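Local coordinates for protein halogenase PltM (Pseudomonas fluorescens, PDB 6BZN) that halogenates phenolic compounds as a flavin-dependent (FAD) enzyme, accepting an unusually wide range of substrates and halides, at residues A[92-103]-A[135-146]. Numbering follows the deposited sequence.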
loop_
_atom_site.group_PDB
_atom_site.type_symbol
_atom_site.label_atom_id
_atom_site.label_comp_id
_atom_site.label_asym_id
_atom_site.label_seq_id
_atom_site.Cartn_x
_atom_site.Cartn_y
_atom_site.Cartn_z
ATOM N N PRO A 92 -7.333 -14.492 -3.153
ATOM C CA PRO A 92 -7.988 -14.880 -1.895
ATOM C C PRO A 92 -8.334 -16.371 -1.796
ATOM O O PRO A 92 -8.211 -16.951 -0.711
ATOM C CB PRO A 92 -9.262 -14.031 -1.853
ATOM C CG PRO A 92 -9.361 -13.341 -3.154
ATOM C CD PRO A 92 -8.072 -13.448 -3.882
ATOM N N ASP A 93 -8.731 -16.989 -2.910
ATOM C CA ASP A 93 -9.081 -18.414 -2.871
ATOM C C ASP A 93 -7.828 -19.250 -2.595
ATOM O O ASP A 93 -7.867 -20.174 -1.783
ATOM C CB ASP A 93 -9.832 -18.854 -4.138
ATOM C CG ASP A 93 -11.211 -18.155 -4.298
ATOM O OD1 ASP A 93 -11.829 -17.725 -3.295
ATOM O OD2 ASP A 93 -11.684 -18.027 -5.447
ATOM N N LYS A 94 -6.703 -18.877 -3.197
ATOM C CA LYS A 94 -5.442 -19.539 -2.904
ATOM C C LYS A 94 -4.952 -19.275 -1.469
ATOM O O LYS A 94 -4.367 -20.161 -0.876
ATOM C CB LYS A 94 -4.340 -19.165 -3.893
ATOM C CG LYS A 94 -4.629 -19.478 -5.356
ATOM C CD LYS A 94 -4.678 -20.973 -5.657
ATOM C CE LYS A 94 -4.692 -21.207 -7.166
ATOM N NZ LYS A 94 -5.456 -22.427 -7.575
ATOM N N ILE A 95 -5.165 -18.071 -0.929
ATOM C CA ILE A 95 -4.838 -17.794 0.492
ATOM C C ILE A 95 -5.612 -18.705 1.440
ATOM O O ILE A 95 -5.025 -19.313 2.338
ATOM C CB ILE A 95 -5.102 -16.322 0.871
ATOM C CG1 ILE A 95 -4.077 -15.432 0.168
ATOM C CG2 ILE A 95 -5.050 -16.110 2.395
ATOM C CD1 ILE A 95 -4.413 -13.960 0.213
ATOM N N ILE A 96 -6.922 -18.805 1.224
ATOM C CA ILE A 96 -7.783 -19.649 2.058
ATOM C C ILE A 96 -7.280 -21.093 1.999
ATOM O O ILE A 96 -7.148 -21.756 3.019
ATOM C CB ILE A 96 -9.266 -19.551 1.589
ATOM C CG1 ILE A 96 -9.834 -18.134 1.814
ATOM C CG2 ILE A 96 -10.160 -20.604 2.246
ATOM C CD1 ILE A 96 -9.873 -17.644 3.232
ATOM N N GLN A 97 -6.959 -21.552 0.793
ATOM C CA GLN A 97 -6.546 -22.941 0.557
ATOM C C GLN A 97 -5.163 -23.303 1.135
ATOM O O GLN A 97 -4.986 -24.390 1.683
ATOM C CB GLN A 97 -6.596 -23.215 -0.952
ATOM C CG GLN A 97 -6.140 -24.587 -1.399
ATOM C CD GLN A 97 -6.218 -24.762 -2.909
ATOM O OE1 GLN A 97 -6.822 -23.951 -3.628
ATOM N NE2 GLN A 97 -5.610 -25.833 -3.398
ATOM N N HIS A 98 -4.199 -22.397 1.026
ATOM C CA HIS A 98 -2.803 -22.694 1.380
ATOM C C HIS A 98 -2.270 -22.029 2.624
ATOM O O HIS A 98 -1.397 -22.595 3.263
ATOM C CB HIS A 98 -1.883 -22.325 0.231
ATOM C CG HIS A 98 -2.152 -23.109 -1.007
ATOM N ND1 HIS A 98 -1.715 -24.406 -1.168
ATOM C CD2 HIS A 98 -2.838 -22.796 -2.129
ATOM C CE1 HIS A 98 -2.102 -24.851 -2.351
ATOM N NE2 HIS A 98 -2.780 -23.891 -2.957
ATOM N N VAL A 99 -2.729 -20.826 2.936
ATOM C CA VAL A 99 -2.284 -20.130 4.136
ATOM C C VAL A 99 -3.209 -20.512 5.291
ATOM O O VAL A 99 -2.754 -20.904 6.364
ATOM C CB VAL A 99 -2.276 -18.599 3.958
ATOM C CG1 VAL A 99 -1.781 -17.927 5.236
ATOM C CG2 VAL A 99 -1.398 -18.198 2.783
ATOM N N GLY A 100 -4.509 -20.369 5.058
ATOM C CA GLY A 100 -5.508 -20.776 6.029
ATOM C C GLY A 100 -6.792 -20.009 5.866
ATOM O O GLY A 100 -6.808 -18.882 5.360
ATOM N N SER A 101 -7.878 -20.598 6.342
ATOM C CA SER A 101 -9.197 -20.015 6.113
ATOM C C SER A 101 -9.433 -18.703 6.887
ATOM O O SER A 101 -10.332 -17.940 6.529
ATOM C CB SER A 101 -10.303 -21.024 6.416
ATOM O OG SER A 101 -10.230 -21.485 7.752
ATOM N N SER A 102 -8.645 -18.431 7.923
ATOM C CA SER A 102 -8.750 -17.155 8.623
ATOM C C SER A 102 -7.836 -16.061 8.040
ATOM O O SER A 102 -7.859 -14.924 8.518
ATOM C CB SER A 102 -8.457 -17.355 10.103
ATOM O OG SER A 102 -9.455 -18.164 10.717
ATOM N N ALA A 103 -7.071 -16.379 6.995
ATOM C CA ALA A 103 -5.965 -15.505 6.570
ATOM C C ALA A 103 -6.362 -14.317 5.688
ATOM O O ALA A 103 -5.553 -13.411 5.482
ATOM C CB ALA A 103 -4.882 -16.335 5.895
ATOM N N GLU A 135 -9.825 -9.705 -5.104
ATOM C CA GLU A 135 -8.561 -9.534 -4.403
ATOM C C GLU A 135 -8.755 -9.721 -2.910
ATOM O O GLU A 135 -9.874 -9.921 -2.463
ATOM C CB GLU A 135 -8.011 -8.166 -4.715
ATOM C CG GLU A 135 -7.623 -8.118 -6.161
ATOM C CD GLU A 135 -7.243 -6.757 -6.627
ATOM O OE1 GLU A 135 -7.275 -5.807 -5.813
ATOM O OE2 GLU A 135 -6.931 -6.651 -7.830
ATOM N N ALA A 136 -7.652 -9.681 -2.160
ATOM C CA ALA A 136 -7.673 -10.036 -0.743
ATOM C C ALA A 136 -7.680 -8.826 0.189
ATOM O O ALA A 136 -7.073 -7.785 -0.093
ATOM C CB ALA A 136 -6.485 -10.916 -0.418
ATOM N N HIS A 137 -8.371 -9.000 1.318
ATOM C CA HIS A 137 -8.124 -8.238 2.529
ATOM C C HIS A 137 -7.221 -9.129 3.387
ATOM O O HIS A 137 -7.655 -10.158 3.900
ATOM C CB HIS A 137 -9.406 -7.965 3.280
ATOM C CG HIS A 137 -10.254 -6.907 2.658
ATOM N ND1 HIS A 137 -11.579 -6.737 2.987
ATOM C CD2 HIS A 137 -9.962 -5.950 1.745
ATOM C CE1 HIS A 137 -12.064 -5.709 2.314
ATOM N NE2 HIS A 137 -11.102 -5.216 1.554
ATOM N N LEU A 138 -5.965 -8.717 3.514
ATOM C CA LEU A 138 -4.911 -9.537 4.105
ATOM C C LEU A 138 -4.924 -9.453 5.616
ATOM O O LEU A 138 -4.777 -8.361 6.172
ATOM C CB LEU A 138 -3.557 -9.069 3.580
ATOM C CG LEU A 138 -3.332 -9.098 2.072
ATOM C CD1 LEU A 138 -2.076 -8.339 1.733
ATOM C CD2 LEU A 138 -3.230 -10.524 1.560
ATOM N N PHE A 139 -5.109 -10.593 6.287
ATOM C CA PHE A 139 -5.019 -10.668 7.736
ATOM C C PHE A 139 -3.549 -10.871 8.015
ATOM O O PHE A 139 -3.035 -11.989 7.954
ATOM C CB PHE A 139 -5.898 -11.809 8.273
ATOM C CG PHE A 139 -6.034 -11.853 9.775
ATOM C CD1 PHE A 139 -6.418 -10.725 10.497
ATOM C CD2 PHE A 139 -5.839 -13.053 10.472
ATOM C CE1 PHE A 139 -6.579 -10.779 11.877
ATOM C CE2 PHE A 139 -6.000 -13.103 11.859
ATOM C CZ PHE A 139 -6.373 -11.967 12.554
ATOM N N ARG A 140 -2.858 -9.768 8.286
ATOM C CA ARG A 140 -1.394 -9.752 8.181
ATOM C C ARG A 140 -0.666 -10.677 9.157
ATOM O O ARG A 140 0.369 -11.253 8.807
ATOM C CB ARG A 140 -0.876 -8.321 8.291
ATOM C CG ARG A 140 -1.263 -7.434 7.109
ATOM C CD ARG A 140 -0.537 -7.794 5.815
ATOM N NE ARG A 140 0.904 -7.653 6.029
ATOM C CZ ARG A 140 1.582 -6.510 5.955
ATOM N NH1 ARG A 140 1.010 -5.387 5.550
ATOM N NH2 ARG A 140 2.877 -6.514 6.246
ATOM N N GLN A 141 -1.208 -10.876 10.358
ATOM C CA GLN A 141 -0.588 -11.863 11.248
ATOM C C GLN A 141 -0.378 -13.224 10.589
ATOM O O GLN A 141 0.625 -13.876 10.829
ATOM C CB GLN A 141 -1.350 -12.021 12.567
ATOM C CG GLN A 141 -2.784 -12.503 12.463
ATOM C CD GLN A 141 -3.303 -13.008 13.797
ATOM O OE1 GLN A 141 -3.682 -12.225 14.659
ATOM N NE2 GLN A 141 -3.323 -14.340 13.967
ATOM N N ASP A 142 -1.330 -13.669 9.777
ATOM C CA ASP A 142 -1.243 -15.000 9.167
ATOM C C ASP A 142 -0.494 -14.955 7.850
ATOM O O ASP A 142 0.304 -15.843 7.555
ATOM C CB ASP A 142 -2.628 -15.599 8.968
ATOM C CG ASP A 142 -3.307 -16.011 10.290
ATOM O OD1 ASP A 142 -2.660 -16.043 11.370
ATOM O OD2 ASP A 142 -4.529 -16.298 10.230
ATOM N N ILE A 143 -0.729 -13.904 7.073
ATOM C CA ILE A 143 -0.052 -13.720 5.797
ATOM C C ILE A 143 1.455 -13.590 6.001
ATOM O O ILE A 143 2.228 -14.272 5.323
ATOM C CB ILE A 143 -0.618 -12.482 5.046
ATOM C CG1 ILE A 143 -2.079 -12.717 4.642
ATOM C CG2 ILE A 143 0.235 -12.102 3.840
ATOM C CD1 ILE A 143 -2.307 -13.787 3.601
ATOM N N ASP A 144 1.864 -12.734 6.934
ATOM C CA ASP A 144 3.297 -12.476 7.163
ATOM C C ASP A 144 4.017 -13.685 7.737
ATOM O O ASP A 144 5.156 -13.939 7.382
ATOM C CB ASP A 144 3.518 -11.238 8.046
ATOM C CG ASP A 144 3.146 -9.931 7.318
ATOM O OD1 ASP A 144 2.384 -9.966 6.323
ATOM O OD2 ASP A 144 3.612 -8.861 7.738
ATOM N N TYR A 145 3.352 -14.441 8.608
ATOM C CA TYR A 145 3.987 -15.614 9.194
ATOM C C TYR A 145 4.225 -16.635 8.065
ATOM O O TYR A 145 5.318 -17.185 7.941
ATOM C CB TYR A 145 3.152 -16.227 10.321
ATOM C CG TYR A 145 3.931 -17.026 11.375
ATOM C CD1 TYR A 145 5.307 -17.279 11.256
ATOM C CD2 TYR A 145 3.276 -17.545 12.493
ATOM C CE1 TYR A 145 6.005 -17.996 12.222
ATOM C CE2 TYR A 145 3.968 -18.277 13.455
ATOM C CZ TYR A 145 5.334 -18.494 13.315
ATOM O OH TYR A 145 6.045 -19.203 14.266
ATOM N N PHE A 146 3.219 -16.827 7.211
ATOM C CA PHE A 146 3.354 -17.680 6.015
ATOM C C PHE A 146 4.513 -17.238 5.116
ATOM O O PHE A 146 5.290 -18.066 4.663
ATOM C CB PHE A 146 2.035 -17.699 5.237
ATOM C CG PHE A 146 2.044 -18.585 4.033
ATOM C CD1 PHE A 146 2.397 -18.076 2.782
ATOM C CD2 PHE A 146 1.679 -19.915 4.133
ATOM C CE1 PHE A 146 2.387 -18.891 1.657
ATOM C CE2 PHE A 146 1.684 -20.738 3.018
ATOM C CZ PHE A 146 2.027 -20.225 1.777
#
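Ala-103 O accepts the backbone N-H of Phe-139 at 3.0 Å, the single hydrogen bond between the two segments. The donor sits above the carbonyl plane, and the N-H...O angle is 156°. Phe-139 is the N-cap of the next helix, and its own O is gripped from opposite faces by Asp-142 N and Ile-143 N, so this one residue ties the type I turn of Gly-100 to Ala-103, through its N-H, to the first turn of the helix, through its O. The small side chain of Ala-103 lets the turn lie close to the helix, its CB in van der Waals contact with Asp-142 CB (3.9 Å). Gly-100, with positive phi, makes the exit from the helix where a CB would strike the preceding carbonyl.

Farther along, Val-99 lays CG2 over the centre of the Phe-146 ring, a CH-pi contact 3.6 Å from the centroid. Phe-146 CG stands anti to its backbone N (chi1 -177°), which carries the ring out to Val-99 and the backbone O of His-98. A leucine here would lack the flat face, and Val-99 CG2 would probably be left without its CH-pi partner.

Branched aliphatic residues fill the middle. Ile-95 sends CG2 to Ile-143 CD1 (3.8 Å), while its CD1 reaches Ala-136 CB (3.7 Å) and Leu-138 CD2. Ala-136 is small enough to let the helix approach the strand, and Pro-92 CG rests on Glu-135 O.

Helix 92-98 thus packs across strand 135-138 and Ile-143 beside the FAD site: Ile-143 also touches FAD-binding Ile-33, in a glycine-rich strand-turn-helix consistent with a Rossmann-type motif, and Arg-140, salt-bridged to Asp-144, itself binds FAD.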